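Long-range contacts in pectinesterase (Aspergillus niger, PDB 5C1E), which hydrolyses the methyl esters of pectin to release methanol and leave galacturonate units in the polymer: residues A[182-192]-A[217-228]; A[236-247]-A[268-276]. All coordinates share one frame; numbering follows the deposited sequence. Where two conformers were deposited one is given.

Contact 1: residues A[182-192]-A[217-228]; sequences GAITASSRETS and VYLGRPWRVLAR. With SO4 (sulfate ion), chain D; SO4 (sulfate ion), chain F; SO4 (sulfate ion), chain E; ACT (acetate ion), chain M.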
loop_
_atom_site.group_PDB
_atom_site.type_symbol
_atom_site.label_atom_id
_atom_site.label_comp_id
_atom_site.label_asym_id
_atom_site.label_seq_id
_atom_site.Cartn_x
_atom_site.Cartn_y
_atom_site.Cartn_z
ATOM N N GLY A 182 0.087 -7.815 15.625
ATOM C CA GLY A 182 -1.200 -7.577 14.984
ATOM C C GLY A 182 -1.362 -8.360 13.696
ATOM O O GLY A 182 -0.561 -9.256 13.384
ATOM N N ALA A 183 -2.437 -8.059 12.972
ATOM C CA ALA A 183 -2.711 -8.710 11.693
ATOM C C ALA A 183 -2.314 -7.778 10.570
ATOM O O ALA A 183 -2.588 -6.590 10.627
ATOM C CB ALA A 183 -4.175 -9.081 11.590
ATOM N N ILE A 184 -1.665 -8.320 9.537
ATOM C CA ILE A 184 -1.180 -7.492 8.454
ATOM C C ILE A 184 -2.348 -6.982 7.607
ATOM O O ILE A 184 -2.468 -5.794 7.379
ATOM C CB ILE A 184 -0.194 -8.255 7.556
ATOM C CG1 ILE A 184 1.065 -8.620 8.333
ATOM C CG2 ILE A 184 0.179 -7.411 6.356
ATOM C CD1 ILE A 184 1.942 -9.650 7.664
ATOM N N THR A 185 -3.193 -7.891 7.136
ATOM C CA THR A 185 -4.324 -7.499 6.270
ATOM C C THR A 185 -5.652 -7.475 7.019
ATOM O O THR A 185 -5.902 -8.289 7.901
ATOM C CB THR A 185 -4.477 -8.404 5.023
ATOM O OG1 THR A 185 -4.825 -9.762 5.381
ATOM C CG2 THR A 185 -3.220 -8.377 4.190
ATOM N N ALA A 186 -6.522 -6.555 6.618
ATOM C CA ALA A 186 -7.881 -6.521 7.105
ATOM C C ALA A 186 -8.834 -6.144 5.966
ATOM O O ALA A 186 -9.260 -4.993 5.829
ATOM C CB ALA A 186 -7.993 -5.552 8.281
ATOM N N SER A 187 -9.151 -7.134 5.137
ATOM C CA SER A 187 -10.009 -6.906 3.980
ATOM C C SER A 187 -11.458 -6.735 4.414
ATOM O O SER A 187 -11.943 -7.477 5.268
ATOM C CB SER A 187 -9.918 -8.051 2.978
ATOM O OG SER A 187 -10.977 -7.991 2.034
ATOM N N SER A 188 -12.131 -5.776 3.782
ATOM C CA SER A 188 -13.547 -5.508 4.015
ATOM C C SER A 188 -14.443 -6.025 2.872
ATOM O O SER A 188 -15.602 -5.602 2.739
ATOM C CB SER A 188 -13.770 -4.004 4.238
ATOM O OG SER A 188 -13.187 -3.265 3.181
ATOM N N ARG A 189 -13.956 -6.997 2.101
ATOM C CA ARG A 189 -14.820 -7.674 1.146
ATOM C C ARG A 189 -16.001 -8.293 1.901
ATOM O O ARG A 189 -15.811 -8.987 2.909
ATOM C CB ARG A 189 -14.045 -8.742 0.370
ATOM C CG ARG A 189 -14.888 -9.492 -0.642
ATOM C CD ARG A 189 -14.035 -10.350 -1.575
ATOM N NE ARG A 189 -14.858 -11.102 -2.524
ATOM C CZ ARG A 189 -15.351 -12.335 -2.334
ATOM N NH1 ARG A 189 -16.100 -12.886 -3.273
ATOM N NH2 ARG A 189 -15.102 -13.038 -1.227
ATOM N N GLU A 190 -17.219 -8.029 1.428
ATOM C CA GLU A 190 -18.404 -8.398 2.200
ATOM C C GLU A 190 -19.578 -9.033 1.440
ATOM O O GLU A 190 -20.548 -9.419 2.070
ATOM C CB GLU A 190 -18.891 -7.187 3.009
ATOM C CG GLU A 190 -19.593 -6.116 2.210
ATOM C CD GLU A 190 -19.855 -4.832 3.009
ATOM O OE1 GLU A 190 -20.574 -3.951 2.478
ATOM O OE2 GLU A 190 -19.365 -4.693 4.146
ATOM N N THR A 191 -19.479 -9.160 0.120
ATOM C CA THR A 191 -20.525 -9.799 -0.688
ATOM C C THR A 191 -19.902 -10.735 -1.692
ATOM O O THR A 191 -18.748 -10.565 -2.081
ATOM C CB THR A 191 -21.416 -8.790 -1.459
ATOM O OG1 THR A 191 -20.623 -7.988 -2.363
ATOM C CG2 THR A 191 -22.191 -7.920 -0.488
ATOM N N SER A 192 -20.666 -11.751 -2.098
ATOM C CA SER A 192 -20.188 -12.725 -3.073
ATOM C C SER A 192 -19.965 -12.093 -4.455
ATOM O O SER A 192 -19.097 -12.565 -5.186
ATOM C CB SER A 192 -21.158 -13.914 -3.184
ATOM O OG SER A 192 -21.267 -14.612 -1.954
ATOM N N VAL A 217 2.551 -12.131 14.785
ATOM C CA VAL A 217 1.955 -11.441 13.643
ATOM C C VAL A 217 1.058 -12.425 12.897
ATOM O O VAL A 217 1.398 -13.603 12.730
ATOM C CB VAL A 217 3.034 -10.803 12.726
ATOM C CG1 VAL A 217 2.424 -10.158 11.493
ATOM C CG2 VAL A 217 3.821 -9.748 13.491
ATOM N N TYR A 218 -0.088 -11.934 12.452
ATOM C CA TYR A 218 -0.998 -12.724 11.636
ATOM C C TYR A 218 -1.045 -12.194 10.218
ATOM O O TYR A 218 -0.880 -10.999 9.970
ATOM C CB TYR A 218 -2.403 -12.703 12.248
ATOM C CG TYR A 218 -2.468 -13.369 13.611
ATOM C CD1 TYR A 218 -2.672 -14.733 13.730
ATOM C CD2 TYR A 218 -2.324 -12.623 14.769
ATOM C CE1 TYR A 218 -2.732 -15.348 14.980
ATOM C CE2 TYR A 218 -2.379 -13.218 16.021
ATOM C CZ TYR A 218 -2.588 -14.579 16.121
ATOM O OH TYR A 218 -2.641 -15.157 17.367
ATOM N N LEU A 219 -1.252 -13.102 9.282
ATOM C CA LEU A 219 -1.335 -12.760 7.879
ATOM C C LEU A 219 -2.553 -11.857 7.635
ATOM O O LEU A 219 -2.551 -10.985 6.750
ATOM C CB LEU A 219 -1.437 -14.042 7.054
ATOM C CG LEU A 219 -0.217 -14.971 7.098
ATOM C CD1 LEU A 219 -0.581 -16.308 6.473
ATOM C CD2 LEU A 219 0.992 -14.346 6.405
ATOM N N GLY A 220 -3.583 -12.055 8.444
ATOM C CA GLY A 220 -4.755 -11.225 8.336
ATOM C C GLY A 220 -5.864 -11.583 9.294
ATOM O O GLY A 220 -5.810 -12.609 10.007
ATOM N N ARG A 221 -6.852 -10.699 9.313
ATOM C CA ARG A 221 -8.127 -10.968 9.950
ATOM C C ARG A 221 -9.235 -10.292 9.136
ATOM O O ARG A 221 -8.964 -9.344 8.382
ATOM C CB ARG A 221 -8.104 -10.527 11.410
ATOM C CG ARG A 221 -7.869 -9.036 11.604
ATOM C CD ARG A 221 -7.795 -8.701 13.083
ATOM N NE ARG A 221 -7.833 -7.262 13.297
ATOM C CZ ARG A 221 -8.306 -6.677 14.399
ATOM N NH1 ARG A 221 -8.784 -7.413 15.388
ATOM N NH2 ARG A 221 -8.314 -5.360 14.504
ATOM N N PRO A 222 -10.475 -10.778 9.257
ATOM C CA PRO A 222 -11.525 -10.286 8.354
ATOM C C PRO A 222 -12.254 -9.055 8.883
ATOM O O PRO A 222 -13.046 -9.153 9.833
ATOM C CB PRO A 222 -12.474 -11.474 8.233
ATOM C CG PRO A 222 -12.276 -12.264 9.474
ATOM C CD PRO A 222 -10.879 -12.005 9.974
ATOM N N TRP A 223 -12.016 -7.911 8.257
ATOM C CA TRP A 223 -12.701 -6.698 8.665
ATOM C C TRP A 223 -14.194 -6.833 8.345
ATOM O O TRP A 223 -15.031 -6.353 9.090
ATOM C CB TRP A 223 -12.049 -5.481 8.017
ATOM C CG TRP A 223 -12.563 -4.162 8.487
ATOM C CD1 TRP A 223 -13.211 -3.898 9.655
ATOM C CD2 TRP A 223 -12.411 -2.898 7.818
ATOM N NE1 TRP A 223 -13.515 -2.567 9.733
ATOM C CE2 TRP A 223 -13.032 -1.929 8.618
ATOM C CE3 TRP A 223 -11.816 -2.502 6.618
ATOM C CZ2 TRP A 223 -13.082 -0.580 8.257
ATOM C CZ3 TRP A 223 -11.878 -1.161 6.244
ATOM C CH2 TRP A 223 -12.506 -0.222 7.056
ATOM N N ARG A 224 -14.516 -7.506 7.240
ATOM C CA ARG A 224 -15.891 -7.900 6.922
ATOM C C ARG A 224 -15.879 -9.383 6.561
ATOM O O ARG A 224 -14.800 -9.981 6.432
ATOM C CB ARG A 224 -16.455 -7.064 5.777
ATOM C CG ARG A 224 -16.531 -5.568 6.082
ATOM C CD ARG A 224 -17.744 -5.244 6.926
ATOM N NE ARG A 224 -17.876 -3.808 7.170
ATOM C CZ ARG A 224 -17.261 -3.149 8.151
ATOM N NH1 ARG A 224 -17.445 -1.839 8.285
ATOM N NH2 ARG A 224 -16.452 -3.773 8.998
ATOM N N VAL A 225 -17.060 -9.964 6.372
ATOM C CA VAL A 225 -17.206 -11.420 6.453
ATOM C C VAL A 225 -16.645 -12.204 5.256
ATOM O O VAL A 225 -16.458 -13.423 5.351
ATOM C CB VAL A 225 -18.669 -11.843 6.701
ATOM C CG1 VAL A 225 -19.154 -11.349 8.057
ATOM C CG2 VAL A 225 -19.596 -11.346 5.597
ATOM N N LEU A 226 -16.388 -11.540 4.141
ATOM C CA LEU A 226 -15.926 -12.258 2.949
ATOM C C LEU A 226 -14.526 -11.827 2.487
ATOM O O LEU A 226 -14.175 -11.939 1.309
ATOM C CB LEU A 226 -16.984 -12.191 1.837
ATOM C CG LEU A 226 -18.135 -13.184 2.041
ATOM C CD1 LEU A 226 -19.337 -12.857 1.169
ATOM C CD2 LEU A 226 -17.700 -14.608 1.762
ATOM N N ALA A 227 -13.732 -11.362 3.444
ATOM C CA ALA A 227 -12.339 -11.011 3.244
ATOM C C ALA A 227 -11.653 -12.079 2.389
ATOM O O ALA A 227 -11.742 -13.257 2.715
ATOM C CB ALA A 227 -11.648 -10.939 4.587
ATOM N N ARG A 228 -10.959 -11.660 1.335
ATOM C CA ARG A 228 -10.218 -12.589 0.480
ATOM C C ARG A 228 -8.777 -12.169 0.250
ATOM O O ARG A 228 -8.509 -11.132 -0.366
ATOM C CB ARG A 228 -10.901 -12.746 -0.872
ATOM C CG ARG A 228 -10.201 -13.753 -1.781
ATOM C CD ARG A 228 -11.141 -14.325 -2.827
ATOM N NE ARG A 228 -11.716 -13.288 -3.663
ATOM C CZ ARG A 228 -12.682 -13.509 -4.551
ATOM N NH1 ARG A 228 -13.155 -14.741 -4.725
ATOM N NH2 ARG A 228 -13.168 -12.512 -5.277
HETATM S S SO4 D . -16.036 -1.026 11.750
HETATM O O1 SO4 D . -14.586 -0.928 12.014
HETATM O O2 SO4 D . -16.769 -0.382 12.859
HETATM O O3 SO4 D . -16.334 -0.325 10.493
HETATM O O4 SO4 D . -16.411 -2.455 11.677
HETATM S S SO4 F . -20.849 -1.668 6.081
HETATM O O1 SO4 F . -19.452 -1.316 5.740
HETATM O O2 SO4 F . -21.375 -0.712 7.086
HETATM O O3 SO4 F . -21.677 -1.611 4.853
HETATM O O4 SO4 F . -20.886 -3.057 6.617
HETATM S S SO4 E . -15.346 -14.528 -7.466
HETATM O O1 SO4 E . -14.342 -15.370 -8.162
HETATM O O2 SO4 E . -14.894 -13.123 -7.420
HETATM O O3 SO4 E . -16.638 -14.614 -8.180
HETATM O O4 SO4 E . -15.544 -15.072 -6.099
HETATM C C ACT M . -12.082 -6.360 16.741
HETATM O O ACT M . -10.915 -6.257 17.189
HETATM O OXT ACT M . -12.723 -7.439 16.765
HETATM C CH3 ACT M . -12.737 -5.144 16.150
HETATM O O HOH W 1 -7.848 -9.824 5.915
HETATM O O HOH W 2 -10.472 -9.127 -0.273
#
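The guanidinium groups of Arg189 and Arg228 lie flat on each other, centres 3.7 Å apart and planes 22° apart. The two segments belong to successive turns of the right-handed parallel beta-helix of pectin methylesterases, and this pair stacks beyond the bridged strands. A sulfate, probably from the crystallisation liquor, takes two bonds from Arg228 and would offset the two positive charges. Arg189 starts with CG anti to the backbone N (chi1 180°) and stays extended, running alongside the carbonyl O of Leu226. Its NH2 then bonds Leu226 O at 2.9 Å, in the carbonyl plane and on a lone pair. Trp197 makes a cation-pi contact with Arg228.

Further round, Ser188 CB sits 3.4 Å from Trp223 CE3. Glu190 and Arg224 run side by side, carboxylate and guanidinium nearly coplanar. Their salt bridge is long, 3.5 Å from OE2 of Glu190 to NE of Arg224. Two more sulfates bind Arg224, and one of them also takes the indole NE1 of Trp223.

The CB of Ala183 rests against CG of Arg221 at 3.7 Å. The guanidinium of Arg221 forms a salt bridge with Asp161, the predicted active-site residue. Ile184 CG1 meets Val217 CG1 where the chain turns a corner. Beside it, Leu219 O accepts from both the N and the OG1 of Thr185, the hydroxyl at 2.9 Å and 18° from the carbonyl plane.

Contact 2: residues A[236-247]-A[268-276]; sequences LSDIINPKGWTT and TSDREYETS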
loop_
_atom_site.group_PDB
_atom_site.type_symbol
_atom_site.label_atom_id
_atom_site.label_comp_id
_atom_site.label_asym_id
_atom_site.label_seq_id
_atom_site.Cartn_x
_atom_site.Cartn_y
_atom_site.Cartn_z
ATOM N N LEU A 236 8.021 -15.617 4.307
ATOM C CA LEU A 236 7.372 -15.300 5.579
ATOM C C LEU A 236 8.339 -15.605 6.706
ATOM O O LEU A 236 8.732 -16.775 6.890
ATOM C CB LEU A 236 6.125 -16.146 5.750
ATOM C CG LEU A 236 5.047 -16.022 4.663
ATOM C CD1 LEU A 236 3.955 -17.018 5.004
ATOM C CD2 LEU A 236 4.505 -14.605 4.587
ATOM N N SER A 237 8.733 -14.575 7.456
ATOM C CA SER A 237 9.672 -14.777 8.554
ATOM C C SER A 237 8.978 -15.415 9.762
ATOM O O SER A 237 7.753 -15.606 9.766
ATOM C CB SER A 237 10.335 -13.459 8.950
ATOM O OG SER A 237 9.523 -12.709 9.832
ATOM N N ASP A 238 9.759 -15.694 10.803
ATOM C CA ASP A 238 9.218 -16.307 12.019
ATOM C C ASP A 238 8.261 -15.420 12.814
ATOM O O ASP A 238 7.756 -15.844 13.843
ATOM C CB ASP A 238 10.344 -16.817 12.933
ATOM C CG ASP A 238 11.111 -15.699 13.637
ATOM O OD1 ASP A 238 10.876 -14.496 13.385
ATOM O OD2 ASP A 238 11.979 -16.044 14.463
ATOM N N ILE A 239 7.990 -14.200 12.350
ATOM C CA ILE A 239 6.927 -13.399 12.976
ATOM C C ILE A 239 5.528 -13.998 12.836
ATOM O O ILE A 239 4.659 -13.713 13.657
ATOM C CB ILE A 239 6.900 -11.928 12.488
ATOM C CG1 ILE A 239 6.582 -11.814 10.982
ATOM C CG2 ILE A 239 8.223 -11.250 12.834
ATOM C CD1 ILE A 239 6.328 -10.392 10.528
ATOM N N ILE A 240 5.305 -14.817 11.812
ATOM C CA ILE A 240 3.953 -15.338 11.553
ATOM C C ILE A 240 3.545 -16.410 12.561
ATOM O O ILE A 240 4.184 -17.465 12.681
ATOM C CB ILE A 240 3.795 -15.850 10.103
ATOM C CG1 ILE A 240 4.105 -14.724 9.103
ATOM C CG2 ILE A 240 2.393 -16.412 9.881
ATOM C CD1 ILE A 240 3.278 -13.468 9.290
ATOM N N ASN A 241 2.472 -16.131 13.288
ATOM C CA ASN A 241 1.913 -17.082 14.224
ATOM C C ASN A 241 1.534 -18.379 13.493
ATOM O O ASN A 241 1.047 -18.338 12.378
ATOM C CB ASN A 241 0.697 -16.457 14.904
ATOM C CG ASN A 241 0.116 -17.343 15.974
ATOM O OD1 ASN A 241 -0.602 -18.291 15.678
ATOM N ND2 ASN A 241 0.459 -17.063 17.229
ATOM N N PRO A 242 1.763 -19.543 14.116
ATOM C CA PRO A 242 1.412 -20.804 13.448
ATOM C C PRO A 242 -0.028 -20.918 12.930
ATOM O O PRO A 242 -0.248 -21.558 11.914
ATOM C CB PRO A 242 1.673 -21.849 14.526
ATOM C CG PRO A 242 2.773 -21.272 15.344
ATOM C CD PRO A 242 2.650 -19.770 15.272
ATOM N N LYS A 243 -0.989 -20.308 13.618
ATOM C CA LYS A 243 -2.382 -20.296 13.136
ATOM C C LYS A 243 -2.566 -19.495 11.831
ATOM O O LYS A 243 -3.555 -19.687 11.114
ATOM C CB LYS A 243 -3.327 -19.810 14.230
ATOM C CG LYS A 243 -3.280 -20.659 15.496
ATOM C CD LYS A 243 -4.326 -20.267 16.529
ATOM C CE LYS A 243 -4.226 -18.812 16.994
ATOM N NZ LYS A 243 -2.981 -18.494 17.745
ATOM N N GLY A 244 -1.636 -18.580 11.555
ATOM C CA GLY A 244 -1.605 -17.818 10.312
ATOM C C GLY A 244 -2.579 -16.651 10.291
ATOM O O GLY A 244 -2.195 -15.508 10.014
ATOM N N TRP A 245 -3.844 -16.941 10.550
ATOM C CA TRP A 245 -4.894 -15.945 10.480
ATOM C C TRP A 245 -5.633 -15.848 11.812
ATOM O O TRP A 245 -5.637 -16.805 12.597
ATOM C CB TRP A 245 -5.859 -16.300 9.366
ATOM C CG TRP A 245 -5.196 -16.605 8.051
ATOM C CD1 TRP A 245 -4.694 -17.808 7.647
ATOM C CD2 TRP A 245 -4.958 -15.691 6.971
ATOM N NE1 TRP A 245 -4.158 -17.698 6.381
ATOM C CE2 TRP A 245 -4.296 -16.407 5.953
ATOM C CE3 TRP A 245 -5.231 -14.343 6.770
ATOM C CZ2 TRP A 245 -3.951 -15.827 4.741
ATOM C CZ3 TRP A 245 -4.866 -13.759 5.587
ATOM C CH2 TRP A 245 -4.242 -14.497 4.576
ATOM N N THR A 246 -6.249 -14.696 12.076
ATOM C CA THR A 246 -7.018 -14.520 13.309
ATOM C C THR A 246 -8.407 -13.928 13.002
ATOM O O THR A 246 -8.783 -13.733 11.837
ATOM C CB THR A 246 -6.225 -13.711 14.368
ATOM O OG1 THR A 246 -6.865 -13.800 15.649
ATOM C CG2 THR A 246 -6.070 -12.249 13.969
ATOM N N THR A 247 -9.164 -13.653 14.056
ATOM C CA THR A 247 -10.574 -13.291 13.922
ATOM C C THR A 247 -10.823 -11.797 14.076
ATOM O O THR A 247 -9.992 -11.053 14.646
ATOM C CB THR A 247 -11.372 -13.990 15.009
ATOM O OG1 THR A 247 -10.843 -13.560 16.271
ATOM C CG2 THR A 247 -11.252 -15.507 14.872
ATOM N N THR A 268 2.509 -24.597 7.173
ATOM C CA THR A 268 1.037 -24.479 7.188
ATOM C C THR A 268 0.317 -25.546 8.026
ATOM O O THR A 268 -0.903 -25.572 8.049
ATOM C CB THR A 268 0.445 -24.526 5.756
ATOM O OG1 THR A 268 0.766 -25.776 5.140
ATOM C CG2 THR A 268 0.980 -23.372 4.887
ATOM N N SER A 269 1.051 -26.410 8.734
ATOM C CA SER A 269 0.417 -27.562 9.410
ATOM C C SER A 269 -0.483 -27.187 10.602
ATOM O O SER A 269 -1.345 -27.971 10.985
ATOM C CB SER A 269 1.481 -28.588 9.857
ATOM O OG SER A 269 2.218 -28.091 10.959
ATOM N N ASP A 270 -0.292 -26.003 11.191
ATOM C CA ASP A 270 -1.132 -25.569 12.311
ATOM C C ASP A 270 -2.074 -24.417 11.926
ATOM O O ASP A 270 -2.638 -23.779 12.791
ATOM C CB ASP A 270 -0.278 -25.133 13.503
ATOM C CG ASP A 270 0.387 -26.302 14.222
ATOM O OD1 ASP A 270 -0.077 -27.451 14.081
ATOM O OD2 ASP A 270 1.369 -26.061 14.947
ATOM N N ARG A 271 -2.244 -24.173 10.635
ATOM C CA ARG A 271 -3.071 -23.036 10.183
ATOM C C ARG A 271 -4.535 -23.198 10.540
ATOM O O ARG A 271 -5.036 -24.312 10.688
ATOM C CB ARG A 271 -2.954 -22.846 8.674
ATOM C CG ARG A 271 -1.569 -22.405 8.234
ATOM C CD ARG A 271 -1.322 -20.931 8.564
ATOM N NE ARG A 271 -0.142 -20.416 7.864
ATOM C CZ ARG A 271 1.040 -20.108 8.417
ATOM N NH1 ARG A 271 1.272 -20.235 9.720
ATOM N NH2 ARG A 271 2.011 -19.657 7.637
ATOM N N GLU A 272 -5.199 -22.056 10.671
ATOM C CA GLU A 272 -6.637 -21.970 10.847
ATOM C C GLU A 272 -7.195 -20.997 9.817
ATOM O O GLU A 272 -6.473 -20.135 9.311
ATOM C CB GLU A 272 -7.001 -21.485 12.262
ATOM C CG GLU A 272 -6.616 -22.439 13.385
ATOM C CD GLU A 272 -6.999 -21.924 14.775
ATOM O OE1 GLU A 272 -7.606 -20.826 14.891
ATOM O OE2 GLU A 272 -6.682 -22.626 15.765
ATOM N N TYR A 273 -8.478 -21.176 9.485
ATOM C CA TYR A 273 -9.240 -20.242 8.643
ATOM C C TYR A 273 -8.830 -20.237 7.162
ATOM O O TYR A 273 -9.178 -19.314 6.422
ATOM C CB TYR A 273 -9.187 -18.808 9.213
ATOM C CG TYR A 273 -9.610 -18.716 10.658
ATOM C CD1 TYR A 273 -10.946 -18.853 11.018
ATOM C CD2 TYR A 273 -8.678 -18.489 11.666
ATOM C CE1 TYR A 273 -11.337 -18.775 12.346
ATOM C CE2 TYR A 273 -9.066 -18.415 12.995
ATOM C CZ TYR A 273 -10.393 -18.567 13.319
ATOM O OH TYR A 273 -10.786 -18.509 14.622
ATOM N N GLU A 274 -8.101 -21.251 6.712
ATOM C CA GLU A 274 -7.651 -21.263 5.323
ATOM C C GLU A 274 -8.524 -22.101 4.397
ATOM O O GLU A 274 -9.319 -22.945 4.840
ATOM C CB GLU A 274 -6.214 -21.745 5.216
ATOM C CG GLU A 274 -5.222 -20.804 5.834
ATOM C CD GLU A 274 -3.801 -21.067 5.369
ATOM O OE1 GLU A 274 -3.416 -22.264 5.210
ATOM O OE2 GLU A 274 -3.084 -20.055 5.174
ATOM N N THR A 275 -8.341 -21.865 3.104
ATOM C CA THR A 275 -9.000 -22.615 2.041
ATOM C C THR A 275 -7.921 -23.155 1.111
ATOM O O THR A 275 -6.905 -22.499 0.911
ATOM C CB THR A 275 -9.939 -21.677 1.248
ATOM O OG1 THR A 275 -10.919 -21.144 2.140
ATOM C CG2 THR A 275 -10.635 -22.389 0.125
ATOM N N SER A 276 -8.142 -24.333 0.526
ATOM C CA SER A 276 -7.151 -24.919 -0.387
ATOM C C SER A 276 -7.145 -24.187 -1.710
ATOM O O SER A 276 -8.177 -23.666 -2.147
ATOM C CB SER A 276 -7.435 -26.401 -0.646
ATOM O OG SER A 276 -7.409 -27.104 0.580
HETATM O O HOH W 3 3.803 -19.853 11.108
HETATM O O HOH W 4 1.317 -23.650 10.937
#
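The guanidinium of Arg271 has Gly244 CA over one face and Thr268 CA, of its own segment, over the opposite face, offset toward the rim. At its edge are Pro242 O and a water. NH1 gives a 3.0 Å bond to Pro242 O, which lies in the guanidinium plane, yet the nitrogen stands 57° out of the carbonyl plane. The same NH1 donates to the water, which lies 2.9 Å from Ile240 O and may donate to it. The Arg271 chain bends at CB-CG (chi2 -75°), which brings the group back against the 241-244 turn. Its NE forms a salt bridge with Glu258, and NH2 bonds Gly265 O. The indole of Trp245 meets Glu274 at its edge. OE2 of Glu274 lies 2.9 Å from NE1 of Trp245, in the ring plane, but the position of this oxygen is less certain. The ring also stacks with Tyr256. At the edge of the Tyr273 ring, CD2 is 3.6 Å from Trp245 O.

The two segments lie in the loops before and after strand 255-259, the last strand of the large sheet in the parallel beta-helix. A type I turn spans Asn241 to Gly244. Inside it, Asn241 OD1 accepts from Lys243 N, an Asx turn, and from Lys243 NZ as well. The two loops are pinned where Glu272 N bonds Lys243 O at 2.9 Å. The Lys243 and Glu272 side chains run alongside each other, CD of Lys243 3.4 Å from OE2 of Glu272, while NZ of Lys243 stays 5.9 Å from that oxygen. A second water links Pro242 O to Asp270 N.

How the contacts relate
Contact 1 closes before contact 2 opens along the chain, and their centres are about 13 Å apart. The loop 236-247 continues the winding past strand 217-220. Leu219 N lies 2.7 Å from Gly244 O and Val217 O lies 2.8 Å from Asn241 N, both probable hydrogen bonds. The Trp245 ring packs against the same strand, its CE3 3.3 Å from Gly220 N. Lys243 NZ and Tyr218 OH add a weak hydrogen bond. Contact 1 reaches the predicted active site directly, since the side chain of Arg221 is about 3 Å from that of Asp161. In contact 2, the side chain of Thr246 is about 7 Å from that of Asp161 and touches Arg221.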